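PDB 3LIC: sensor protein from Shewanella oneidensis, which probably senses an extracellular signal through a double-PDC sensor domain and relays it across the membrane to its own histidine kinase part in a two-component system. Local coordinates for residues N35-L39 / L62-I66; K88-P92 / Y111-D115; T240-S245 / V257-H263. All blocks are in the same frame, centred on the assembly; numbering follows the deposited sequence. Where two conformers were deposited one is given.

Contact 1: N35-L39 / L62-I66; sequences NTQGL and LTNRI
This is a helix-to-helix contact bridged by one long arginine, between the distal part of the long helix 2-46 and helix 55-68 in the six-stranded PDC domain, probably membrane-distal. Both segments are regular alpha helix and run nearly antiparallel, at 155°, but their axes stay 13.1 Å apart, too far for the backbones to pack; the closest CA pair, Asn-35 and Arg-65, is 9.3 Å apart. Arg-65 spans the gap with chi2 and chi3 extended and chi1 between wells at 134°. Arg-65 NH1 donates to Asn-35 O at 3.2 Å, the same carbonyl that accepts the helical bond from Leu-39 N at 3.0 Å. Arg-65 NH2 lies 3.5 Å from Asn-35 CB. Leu-39, with chi1 t and chi2 p, sets CD2 over one face of the guanidinium and brings CB to 3.7 Å from Arg-65 NH1. Beyond that, Leu-39 CD2 meets Leu-62 CD2 at 4.3 Å, a small apolar patch where the Leu-62 side chain (chi1 m, chi2 t) leans in. Helices laid side by side on one face of a central antiparallel sheet are characteristic of the PDC fold: Thr-36, Leu-39 and Arg-65 rest on strand 161-168, while Leu-62 sits on strand 74-79.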
ATOM      1  N   ASN A  35       6.478   2.932 -12.316  1.00 14.03           N
ATOM      2  CA  ASN A  35       7.609   3.785 -11.967  1.00 16.15           C
ATOM      3  C   ASN A  35       8.787   3.122 -11.259  1.00 15.34           C
ATOM      4  O   ASN A  35       9.924   3.411 -11.537  1.00 15.51           O
ATOM      5  CB  ASN A  35       7.097   4.927 -11.114  1.00 17.61           C
ATOM      6  CG  ASN A  35       6.657   6.095 -11.967  1.00 25.44           C
ATOM      7  OD1 ASN A  35       7.079   7.230 -11.734  1.00 32.54           O
ATOM      8  ND2 ASN A  35       5.850   5.819 -12.995  1.00 31.33           N
ATOM      9  N   THR A  36       8.500   2.281 -10.292  1.00 15.18           N
ATOM     10  CA  THR A  36       9.541   1.509  -9.641  1.00 16.37           C
ATOM     11  C   THR A  36      10.194   0.565 -10.664  1.00 16.82           C
ATOM     12  O   THR A  36      11.405   0.502 -10.748  1.00 17.21           O
ATOM     13  CB  THR A  36       8.966   0.720  -8.487  1.00 15.10           C
ATOM     14  OG1 THR A  36       8.232   1.646  -7.714  1.00 15.27           O
ATOM     15  CG2 THR A  36      10.084   0.113  -7.599  1.00 17.31           C
ATOM     16  N   GLN A  37       9.392  -0.134 -11.452  1.00 15.72           N
ATOM     17  CA  GLN A  37       9.965  -0.959 -12.513  1.00 15.73           C
ATOM     18  C   GLN A  37      10.835  -0.125 -13.476  1.00 13.49           C
ATOM     19  O   GLN A  37      11.904  -0.559 -13.891  1.00 13.23           O
ATOM     20  CB  GLN A  37       8.837  -1.725 -13.265  1.00 14.79           C
ATOM     21  CG  GLN A  37       8.168  -2.760 -12.382  1.00 16.63           C
ATOM     22  CD  GLN A  37       6.895  -3.329 -13.038  1.00 25.87           C
ATOM     23  OE1 GLN A  37       6.559  -2.974 -14.160  1.00 32.28           O
ATOM     24  NE2 GLN A  37       6.174  -4.182 -12.329  1.00 25.69           N
ATOM     25  N   GLY A  38      10.406   1.075 -13.822  1.00 13.49           N
ATOM     26  CA  GLY A  38      11.155   1.878 -14.805  1.00 11.90           C
ATOM     27  C   GLY A  38      12.505   2.229 -14.142  1.00 13.58           C
ATOM     28  O   GLY A  38      13.581   2.067 -14.745  1.00 10.85           O
ATOM     29  N   LEU A  39      12.470   2.629 -12.861  1.00 13.06           N
ATOM     30  CA  LEU A  39      13.728   3.036 -12.217  1.00 14.61           C
ATOM     31  C   LEU A  39      14.702   1.849 -12.071  1.00 14.68           C
ATOM     32  O   LEU A  39      15.900   1.986 -12.402  1.00 14.08           O
ATOM     33  CB  LEU A  39      13.505   3.799 -10.896  1.00 14.19           C
ATOM     34  CG  LEU A  39      14.777   4.173 -10.137  1.00 16.17           C
ATOM     35  CD1 LEU A  39      15.702   5.085 -10.973  1.00 13.29           C
ATOM     36  CD2 LEU A  39      14.374   4.863  -8.781  1.00 14.69           C
ATOM     37  N   LEU A  62      16.157  10.873  -6.565  1.00 12.80           N
ATOM     38  CA  LEU A  62      15.005  10.495  -5.778  1.00 14.02           C
ATOM     39  C   LEU A  62      14.156  11.694  -5.371  1.00 14.85           C
ATOM     40  O   LEU A  62      12.921  11.572  -5.317  1.00 13.36           O
ATOM     41  CB  LEU A  62      15.395   9.721  -4.511  1.00 13.21           C
ATOM     42  CG  LEU A  62      16.091   8.386  -4.731  1.00 13.93           C
ATOM     43  CD1 LEU A  62      16.646   7.808  -3.462  1.00 10.93           C
ATOM     44  CD2 LEU A  62      15.094   7.421  -5.347  1.00 11.53           C
ATOM     45  N   THR A  63      14.799  12.830  -5.033  1.00 14.84           N
ATOM     46  CA  THR A  63      14.010  14.062  -4.753  1.00 14.84           C
ATOM     47  C   THR A  63      13.124  14.498  -5.892  1.00 15.45           C
ATOM     48  O   THR A  63      11.909  14.754  -5.693  1.00 15.16           O
ATOM     49  CB  THR A  63      14.897  15.273  -4.362  1.00 14.65           C
ATOM     50  OG1 THR A  63      15.642  14.877  -3.236  1.00 14.58           O
ATOM     51  CG2 THR A  63      14.021  16.507  -3.953  1.00 10.52           C
ATOM     52  N   ASN A  64      13.730  14.593  -7.076  1.00 15.60           N
ATOM     53  CA  ASN A  64      12.982  14.997  -8.279  1.00 16.41           C
ATOM     54  C   ASN A  64      11.828  14.046  -8.582  1.00 15.50           C
ATOM     55  O   ASN A  64      10.716  14.447  -8.980  1.00 15.72           O
ATOM     56  CB  ASN A  64      13.935  15.015  -9.481  1.00 16.53           C
ATOM     57  CG  ASN A  64      14.957  16.110  -9.384  1.00 20.97           C
ATOM     58  OD1 ASN A  64      14.827  16.981  -8.541  1.00 22.92           O
ATOM     59  ND2 ASN A  64      15.990  16.073 -10.238  1.00 19.54           N
ATOM     60  N   ARG A  65      12.081  12.760  -8.389  1.00 15.06           N
ATOM     61  CA  ARG A  65      11.037  11.744  -8.647  1.00 14.91           C
ATOM     62  C   ARG A  65       9.908  11.858  -7.658  1.00 15.27           C
ATOM     63  O   ARG A  65       8.733  11.725  -8.029  1.00 17.85           O
ATOM     64  CB  ARG A  65      11.701  10.336  -8.704  1.00 14.32           C
ATOM     65  CG  ARG A  65      11.006   9.219  -7.925  1.00 21.94           C
ATOM     66  CD  ARG A  65      11.718   7.777  -8.200  1.00 26.68           C
ATOM     67  NE  ARG A  65      10.858   6.639  -7.945  0.50 21.12           N
ATOM     68  CZ  ARG A  65      10.416   5.893  -8.930  0.50 24.78           C
ATOM     69  NH1 ARG A  65      10.817   6.191 -10.160  0.50 28.52           N
ATOM     70  NH2 ARG A  65       9.585   4.885  -8.710  0.50 24.76           N
ATOM     71  N   ILE A  66      10.187  12.081  -6.382  1.00 14.69           N
ATOM     72  CA  ILE A  66       9.079  12.222  -5.433  1.00 15.08           C
ATOM     73  C   ILE A  66       8.380  13.582  -5.684  1.00 17.02           C
ATOM     74  O   ILE A  66       7.137  13.711  -5.713  1.00 15.17           O
ATOM     75  CB  ILE A  66       9.679  12.081  -3.965  1.00 16.35           C
ATOM     76  CG1 ILE A  66      10.007  10.592  -3.769  1.00 14.62           C
ATOM     77  CG2 ILE A  66       8.739  12.571  -2.833  1.00 12.36           C
ATOM     78  CD1 ILE A  66       8.754   9.705  -4.071  1.00 15.84           C
TER

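Contact 2: K88-P92 / Y111-D115; sequences KLFSP and YDYTD
A backbone amide caught by a tyrosine hydroxyl joins two irregular loops: Phe-90 N donates to Tyr-113 OH at 2.9 Å, at the ring edge, near its plane. Leu-89 and Phe-90 are extended, and Ser-91 nearly so (psi 73°); Leu-89 CA comes within 7.2 Å of Asp-112 CA. Asp-112 to Asp-115 form a type I beta turn, closed by Asp-115 N to Asp-112 O at 3.2 Å. Asp-112 OD1 accepts from Thr-114 N at 3.1 Å, an Asx turn, and also from Thr-114 OG1 at 2.6 Å. The turn presents Tyr-113 (chi1 p) to the extended strip, with CE2 3.9 Å from Leu-89 CB and 3.5 Å from Ser-91 CB. Leu-89 (chi1 m, chi2 t) reaches the turn, its CD2 3.8 Å from Thr-114 CG2. This loop-to-loop clasp belongs to the first PDC domain, its turn across the sheet from helix 2-46. Tyr-113 OH also bonds Phe-79 O, at the end of strand 74-79, its ring meets Trp-121 of helix 119-122 edge-to-face, and Phe-90 packs against helix 55-68.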
ATOM      1  N   LYS A  88      29.027  -1.161   4.189  1.00 28.53           N
ATOM      2  CA  LYS A  88      28.292  -2.383   4.216  1.00 27.01           C
ATOM      3  C   LYS A  88      26.883  -2.161   3.618  1.00 25.46           C
ATOM      4  O   LYS A  88      26.520  -2.796   2.600  1.00 23.42           O
ATOM      5  CB  LYS A  88      28.214  -2.935   5.624  1.00 27.60           C
ATOM      6  CG  LYS A  88      27.891  -4.432   5.672  1.00 31.47           C
ATOM      7  CD  LYS A  88      28.429  -5.004   6.984  1.00 37.26           C
ATOM      8  CE  LYS A  88      27.680  -6.243   7.421  1.00 39.44           C
ATOM      9  NZ  LYS A  88      26.253  -6.002   7.396  1.00 37.58           N
ATOM     10  N   LEU A  89      26.143  -1.243   4.253  1.00 22.68           N
ATOM     11  CA  LEU A  89      24.743  -0.973   3.971  1.00 22.45           C
ATOM     12  C   LEU A  89      24.719   0.366   3.291  1.00 21.55           C
ATOM     13  O   LEU A  89      25.452   1.284   3.690  1.00 21.29           O
ATOM     14  CB  LEU A  89      23.901  -0.921   5.274  1.00 21.33           C
ATOM     15  CG  LEU A  89      23.782  -2.246   6.085  1.00 19.93           C
ATOM     16  CD1 LEU A  89      22.836  -2.046   7.226  1.00 18.25           C
ATOM     17  CD2 LEU A  89      23.328  -3.463   5.224  1.00 20.46           C
ATOM     18  N   PHE A  90      23.927   0.494   2.241  1.00 19.26           N
ATOM     19  CA  PHE A  90      23.823   1.797   1.615  1.00 16.98           C
ATOM     20  C   PHE A  90      22.446   1.896   1.006  1.00 15.36           C
ATOM     21  O   PHE A  90      22.092   1.121   0.155  1.00 15.30           O
ATOM     22  CB  PHE A  90      24.951   1.965   0.556  1.00 16.81           C
ATOM     23  CG  PHE A  90      24.914   3.316  -0.244  1.00 15.20           C
ATOM     24  CD1 PHE A  90      24.847   4.545   0.405  1.00 15.28           C
ATOM     25  CD2 PHE A  90      25.064   3.319  -1.634  1.00 16.67           C
ATOM     26  CE1 PHE A  90      24.832   5.761  -0.296  1.00 15.39           C
ATOM     27  CE2 PHE A  90      25.086   4.527  -2.372  1.00 12.41           C
ATOM     28  CZ  PHE A  90      24.938   5.754  -1.701  1.00 14.77           C
ATOM     29  N   SER A  91      21.655   2.868   1.445  1.00 14.14           N
ATOM     30  CA  SER A  91      20.312   2.981   0.947  1.00 10.89           C
ATOM     31  C   SER A  91      19.744   4.385   1.015  1.00 10.93           C
ATOM     32  O   SER A  91      18.841   4.692   1.792  1.00  8.64           O
ATOM     33  CB  SER A  91      19.412   1.925   1.577  1.00 10.31           C
ATOM     34  OG  SER A  91      18.035   2.184   1.338  1.00 12.32           O
ATOM     35  N   PRO A  92      20.242   5.251   0.119  1.00 12.51           N
ATOM     36  CA  PRO A  92      19.612   6.572  -0.038  1.00 12.42           C
ATOM     37  C   PRO A  92      18.083   6.480  -0.126  1.00 13.09           C
ATOM     38  O   PRO A  92      17.560   5.605  -0.802  1.00 13.45           O
ATOM     39  CB  PRO A  92      20.161   7.042  -1.373  1.00 12.02           C
ATOM     40  CG  PRO A  92      21.548   6.309  -1.462  1.00 14.76           C
ATOM     41  CD  PRO A  92      21.311   4.981  -0.877  1.00  9.92           C
ATOM     42  N   TYR A 111      18.132   2.027   9.488  1.00 15.41           N
ATOM     43  CA  TYR A 111      18.018   0.700  10.047  1.00 16.95           C
ATOM     44  C   TYR A 111      18.695  -0.276   9.131  1.00 17.67           C
ATOM     45  O   TYR A 111      19.044   0.052   7.989  1.00 17.88           O
ATOM     46  CB  TYR A 111      16.564   0.307  10.349  1.00 15.83           C
ATOM     47  CG  TYR A 111      15.572   0.466   9.193  1.00 15.99           C
ATOM     48  CD1 TYR A 111      15.615  -0.381   8.055  1.00 14.39           C
ATOM     49  CD2 TYR A 111      14.584   1.442   9.235  1.00 12.93           C
ATOM     50  CE1 TYR A 111      14.686  -0.249   6.998  1.00 13.05           C
ATOM     51  CE2 TYR A 111      13.627   1.545   8.202  1.00 13.07           C
ATOM     52  CZ  TYR A 111      13.700   0.713   7.080  1.00 13.92           C
ATOM     53  OH  TYR A 111      12.739   0.843   6.065  1.00 16.03           O
ATOM     54  N   ASP A 112      18.961  -1.453   9.661  1.00 18.51           N
ATOM     55  CA  ASP A 112      19.617  -2.482   8.866  1.00 18.66           C
ATOM     56  C   ASP A 112      18.536  -3.153   8.051  1.00 18.53           C
ATOM     57  O   ASP A 112      17.839  -4.068   8.543  1.00 18.01           O
ATOM     58  CB  ASP A 112      20.303  -3.476   9.783  1.00 18.10           C
ATOM     59  CG  ASP A 112      20.934  -4.599   9.029  1.00 21.75           C
ATOM     60  OD1 ASP A 112      20.899  -4.621   7.780  1.00 23.81           O
ATOM     61  OD2 ASP A 112      21.488  -5.469   9.677  1.00 24.91           O
ATOM     62  N   TYR A 113      18.371  -2.673   6.813  1.00 18.38           N
ATOM     63  CA  TYR A 113      17.246  -3.093   5.987  1.00 17.74           C
ATOM     64  C   TYR A 113      17.357  -4.584   5.652  1.00 18.06           C
ATOM     65  O   TYR A 113      16.384  -5.196   5.222  1.00 17.53           O
ATOM     66  CB  TYR A 113      17.101  -2.190   4.732  1.00 17.36           C
ATOM     67  CG  TYR A 113      18.392  -1.996   3.981  1.00 16.98           C
ATOM     68  CD1 TYR A 113      18.771  -2.909   2.995  1.00 14.51           C
ATOM     69  CD2 TYR A 113      19.230  -0.900   4.234  1.00 13.78           C
ATOM     70  CE1 TYR A 113      19.903  -2.778   2.325  1.00 15.12           C
ATOM     71  CE2 TYR A 113      20.402  -0.773   3.553  1.00 12.17           C
ATOM     72  CZ  TYR A 113      20.740  -1.710   2.610  1.00 13.25           C
ATOM     73  OH  TYR A 113      21.896  -1.603   1.853  1.00 12.88           O
ATOM     74  N   THR A 114      18.544  -5.174   5.856  1.00 18.42           N
ATOM     75  CA  THR A 114      18.779  -6.580   5.516  1.00 18.12           C
ATOM     76  C   THR A 114      18.597  -7.578   6.663  1.00 19.39           C
ATOM     77  O   THR A 114      18.809  -8.734   6.448  1.00 21.01           O
ATOM     78  CB  THR A 114      20.249  -6.783   5.042  1.00 19.09           C
ATOM     79  OG1 THR A 114      21.155  -6.672   6.172  1.00 19.00           O
ATOM     80  CG2 THR A 114      20.626  -5.756   3.966  1.00 16.67           C
ATOM     81  N   ASP A 115      18.209  -7.159   7.868  1.00 20.16           N
ATOM     82  CA  ASP A 115      18.250  -8.041   9.054  1.00 21.09           C
ATOM     83  C   ASP A 115      17.063  -9.047   9.177  1.00 22.96           C
ATOM     84  O   ASP A 115      16.975  -9.798  10.150  1.00 23.01           O
ATOM     85  CB  ASP A 115      18.317  -7.211  10.334  1.00 18.42           C
ATOM     86  CG  ASP A 115      17.044  -6.389  10.576  1.00 20.43           C
ATOM     87  OD1 ASP A 115      16.061  -6.416   9.768  1.00 24.21           O
ATOM     88  OD2 ASP A 115      17.014  -5.669  11.570  1.00 16.72           O
TER

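Contact 3: T240-S245 / V257-H263; sequences TVYLAS and VVMVPKH
Tyr-242 and Met-259, a selenomethionine, form the apolar centre, with Ala-244 beside them. Tyr-242 (chi1 m) has CD1 3.9 Å from Met-259 CG and CE1 3.6 Å from Pro-261 CG; Met-259 SE lies 5.4 Å from the Tyr-242 ring centroid in an oblique Met-aromatic contact, and Pro-261 CA makes an off-centre CH-pi contact at 4.3 Å from that centroid. Ala-244 CB touches Met-259 CB at 3.9 Å. On the other face, Leu-243, Ser-245 and Val-258 meet helix 2-46, while Val-260 meets Leu-265 of helix 262-268. Strands 241-245 and 257-261 are antiparallel, axes 4.5 Å apart at 162°. Leu-243/Val-260 is a hydrogen-bonded pair (Leu-243 N to Val-260 O 3.2 Å, Val-260 N to Leu-243 O 3.1 Å), as is Ser-245/Val-258 (Ser-245 N to Val-258 O 2.8 Å, Val-258 N to Ser-245 O 2.9 Å); Tyr-242/Pro-261 and Ala-244/Met-259 are non-hydrogen-bonded. Pro-261 takes the N-cap position of helix 262-268, and one more backbone bond, Lys-262 N to Val-241 O at 2.8 Å, ties the helix start to the strand. Also on the Leu-243 face, Ser-245 OG is hydrogen-bonded to Gln-231 and Ser-18. This is a beta hairpin in a five-stranded antiparallel PDC sheet; its second strand runs directly into helix 262-268.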
ATOM      1  N   THR A 240     -22.829  -1.873  16.033  1.00 40.47           N
ATOM      2  CA  THR A 240     -23.394  -1.058  14.957  1.00 39.02           C
ATOM      3  C   THR A 240     -23.478  -1.882  13.651  1.00 36.61           C
ATOM      4  O   THR A 240     -22.495  -2.522  13.247  1.00 36.41           O
ATOM      5  CB  THR A 240     -22.554   0.213  14.723  1.00 39.98           C
ATOM      6  OG1 THR A 240     -22.329   0.855  15.980  1.00 40.86           O
ATOM      7  CG2 THR A 240     -23.248   1.188  13.716  1.00 39.69           C
ATOM      8  N   VAL A 241     -24.650  -1.876  13.011  1.00 33.60           N
ATOM      9  CA  VAL A 241     -24.836  -2.540  11.704  1.00 30.53           C
ATOM     10  C   VAL A 241     -24.403  -1.638  10.538  1.00 28.24           C
ATOM     11  O   VAL A 241     -24.821  -0.468  10.468  1.00 28.47           O
ATOM     12  CB  VAL A 241     -26.339  -2.910  11.483  1.00 31.07           C
ATOM     13  CG1 VAL A 241     -26.506  -3.857  10.280  1.00 25.01           C
ATOM     14  CG2 VAL A 241     -26.867  -3.581  12.724  1.00 31.98           C
ATOM     15  N   TYR A 242     -23.585  -2.179   9.637  1.00 25.54           N
ATOM     16  CA  TYR A 242     -23.158  -1.478   8.429  1.00 23.73           C
ATOM     17  C   TYR A 242     -23.753  -2.169   7.220  1.00 22.83           C
ATOM     18  O   TYR A 242     -23.905  -3.379   7.226  1.00 21.58           O
ATOM     19  CB  TYR A 242     -21.635  -1.534   8.291  1.00 23.37           C
ATOM     20  CG  TYR A 242     -20.909  -0.718   9.312  1.00 25.22           C
ATOM     21  CD1 TYR A 242     -20.375   0.530   8.986  1.00 28.98           C
ATOM     22  CD2 TYR A 242     -20.747  -1.186  10.589  1.00 24.66           C
ATOM     23  CE1 TYR A 242     -19.709   1.298   9.936  1.00 31.00           C
ATOM     24  CE2 TYR A 242     -20.108  -0.456  11.521  1.00 30.22           C
ATOM     25  CZ  TYR A 242     -19.584   0.782  11.202  1.00 31.48           C
ATOM     26  OH  TYR A 242     -18.921   1.482  12.175  1.00 34.85           O
ATOM     27  N   LEU A 243     -24.023  -1.413   6.165  1.00 21.37           N
ATOM     28  CA  LEU A 243     -24.152  -1.985   4.852  1.00 21.81           C
ATOM     29  C   LEU A 243     -22.798  -1.790   4.153  1.00 21.03           C
ATOM     30  O   LEU A 243     -22.168  -0.728   4.299  1.00 21.35           O
ATOM     31  CB  LEU A 243     -25.309  -1.287   4.089  1.00 22.35           C
ATOM     32  CG  LEU A 243     -26.728  -1.904   4.205  1.00 25.21           C
ATOM     33  CD1 LEU A 243     -27.118  -2.300   5.596  1.00 22.63           C
ATOM     34  CD2 LEU A 243     -27.748  -0.962   3.581  1.00 25.09           C
ATOM     35  N   ALA A 244     -22.326  -2.805   3.429  1.00 20.14           N
ATOM     36  CA  ALA A 244     -20.943  -2.795   2.881  1.00 18.96           C
ATOM     37  C   ALA A 244     -20.950  -3.309   1.465  1.00 19.49           C
ATOM     38  O   ALA A 244     -21.808  -4.131   1.074  1.00 20.22           O
ATOM     39  CB  ALA A 244     -20.037  -3.645   3.704  1.00 17.10           C
ATOM     40  N   SER A 245     -20.007  -2.818   0.690  1.00 18.98           N
ATOM     41  CA  SER A 245     -19.847  -3.265  -0.654  1.00 19.53           C
ATOM     42  C   SER A 245     -18.376  -3.499  -0.878  1.00 20.32           C
ATOM     43  O   SER A 245     -17.558  -2.633  -0.572  1.00 21.42           O
ATOM     44  CB  SER A 245     -20.373  -2.211  -1.615  1.00 18.75           C
ATOM     45  OG  SER A 245     -20.210  -2.625  -2.931  1.00 19.01           O
ATOM     46  N   VAL A 257     -13.317  -2.202   0.412  1.00 19.10           N
ATOM     47  CA  VAL A 257     -14.619  -2.323   1.050  1.00 19.83           C
ATOM     48  C   VAL A 257     -15.137  -0.937   1.438  1.00 20.20           C
ATOM     49  O   VAL A 257     -14.460  -0.215   2.154  1.00 19.91           O
ATOM     50  CB  VAL A 257     -14.514  -3.148   2.345  1.00 20.03           C
ATOM     51  CG1 VAL A 257     -15.919  -3.338   2.990  1.00 20.97           C
ATOM     52  CG2 VAL A 257     -13.808  -4.484   2.077  1.00 20.05           C
ATOM     53  N   VAL A 258     -16.316  -0.571   0.954  1.00 20.59           N
ATOM     54  CA  VAL A 258     -16.997   0.661   1.409  1.00 21.93           C
ATOM     55  C   VAL A 258     -18.171   0.256   2.318  1.00 22.40           C
ATOM     56  O   VAL A 258     -18.988  -0.583   1.967  1.00 23.00           O
ATOM     57  CB  VAL A 258     -17.560   1.474   0.217  1.00 22.05           C
ATOM     58  CG1 VAL A 258     -18.264   2.764   0.721  1.00 22.28           C
ATOM     59  CG2 VAL A 258     -16.429   1.803  -0.810  1.00 22.34           C
HETATM   60  N   MSE A 259     -18.239   0.835   3.497  1.00 23.96           N
HETATM   61  CA  MSE A 259     -19.232   0.451   4.495  1.00 24.97           C
HETATM   62  C   MSE A 259     -19.659   1.729   5.180  1.00 24.33           C
HETATM   63  O   MSE A 259     -18.806   2.575   5.479  1.00 23.95           O
HETATM   64  CB  MSE A 259     -18.625  -0.506   5.500  1.00 24.89           C
HETATM   65  CG  MSE A 259     -17.595   0.130   6.343  1.00 33.42           C
HETATM   66 SE   MSE A 259     -16.200  -1.146   6.928  1.00 58.37          SE
HETATM   67  CE  MSE A 259     -14.883  -0.709   5.574  1.00 51.66           C
ATOM     68  N   VAL A 260     -20.970   1.887   5.406  1.00 24.13           N
ATOM     69  CA  VAL A 260     -21.501   3.046   6.135  1.00 23.17           C
ATOM     70  C   VAL A 260     -22.531   2.537   7.156  1.00 22.84           C
ATOM     71  O   VAL A 260     -23.260   1.583   6.887  1.00 22.09           O
ATOM     72  CB  VAL A 260     -22.156   4.046   5.156  1.00 24.58           C
ATOM     73  CG1 VAL A 260     -22.617   5.364   5.866  1.00 23.40           C
ATOM     74  CG2 VAL A 260     -21.226   4.332   3.969  1.00 22.47           C
ATOM     75  N   PRO A 261     -22.556   3.121   8.358  1.00 23.15           N
ATOM     76  CA  PRO A 261     -23.569   2.576   9.300  1.00 23.04           C
ATOM     77  C   PRO A 261     -24.956   2.659   8.686  1.00 22.95           C
ATOM     78  O   PRO A 261     -25.274   3.621   7.995  1.00 22.33           O
ATOM     79  CB  PRO A 261     -23.473   3.478  10.514  1.00 23.06           C
ATOM     80  CG  PRO A 261     -21.947   4.040  10.436  1.00 23.92           C
ATOM     81  CD  PRO A 261     -21.666   4.154   8.957  1.00 22.31           C
ATOM     82  N   LYS A 262     -25.756   1.617   8.892  1.00 22.78           N
ATOM     83  CA  LYS A 262     -27.095   1.583   8.339  1.00 23.68           C
ATOM     84  C   LYS A 262     -28.004   2.757   8.784  1.00 22.53           C
ATOM     85  O   LYS A 262     -28.757   3.289   7.962  1.00 21.81           O
ATOM     86  CB  LYS A 262     -27.773   0.241   8.689  1.00 23.34           C
ATOM     87  CG  LYS A 262     -29.091   0.105   7.985  1.00 27.16           C
ATOM     88  CD  LYS A 262     -29.645  -1.308   8.132  1.00 38.15           C
ATOM     89  CE  LYS A 262     -30.405  -1.449   9.469  1.00 43.27           C
ATOM     90  NZ  LYS A 262     -30.853  -2.854   9.788  1.00 46.91           N
ATOM     91  N   HIS A 263     -27.986   3.139  10.069  1.00 23.11           N
ATOM     92  CA  HIS A 263     -28.835   4.246  10.581  0.50 23.23           C
ATOM     93  C   HIS A 263     -28.645   5.489   9.734  1.00 24.21           C
ATOM     94  O   HIS A 263     -29.593   6.169   9.316  1.00 24.79           O
ATOM     95  CB  HIS A 263     -28.550   4.563  12.090  0.50 22.80           C
ATOM     96  CG  HIS A 263     -27.110   4.885  12.439  0.50 20.29           C
ATOM     97  ND1 HIS A 263     -26.532   6.120  12.199  0.50 16.23           N
ATOM     98  CD2 HIS A 263     -26.174   4.163  13.112  0.50 16.85           C
ATOM     99  CE1 HIS A 263     -25.296   6.132  12.658  0.50 12.46           C
ATOM    100  NE2 HIS A 263     -25.051   4.958  13.217  0.50 16.44           N
TER

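Contacts 1 and 2 belong to the domain of the six-stranded sheet and contact 3 to that of the five-stranded sheet, with contact 3 across the chain's centre from both, about 38 and 43 Å between centres. Helix 2-46 ties the two ends together, since it supplies one side of contact 1 and packs on the hairpin of contact 3. Contact 1 is buried, whereas contacts 2 and 3 are only partly so. The first two touch, Leu-62 CD1 lying 3.6 Å from Pro-92 O. Each rests on one hydrogen bond between its segments, from a side chain in contact 1 and to one in contact 2; contact 3 has five, all backbone to backbone, burying 544 Å² against 193 and 265 Å².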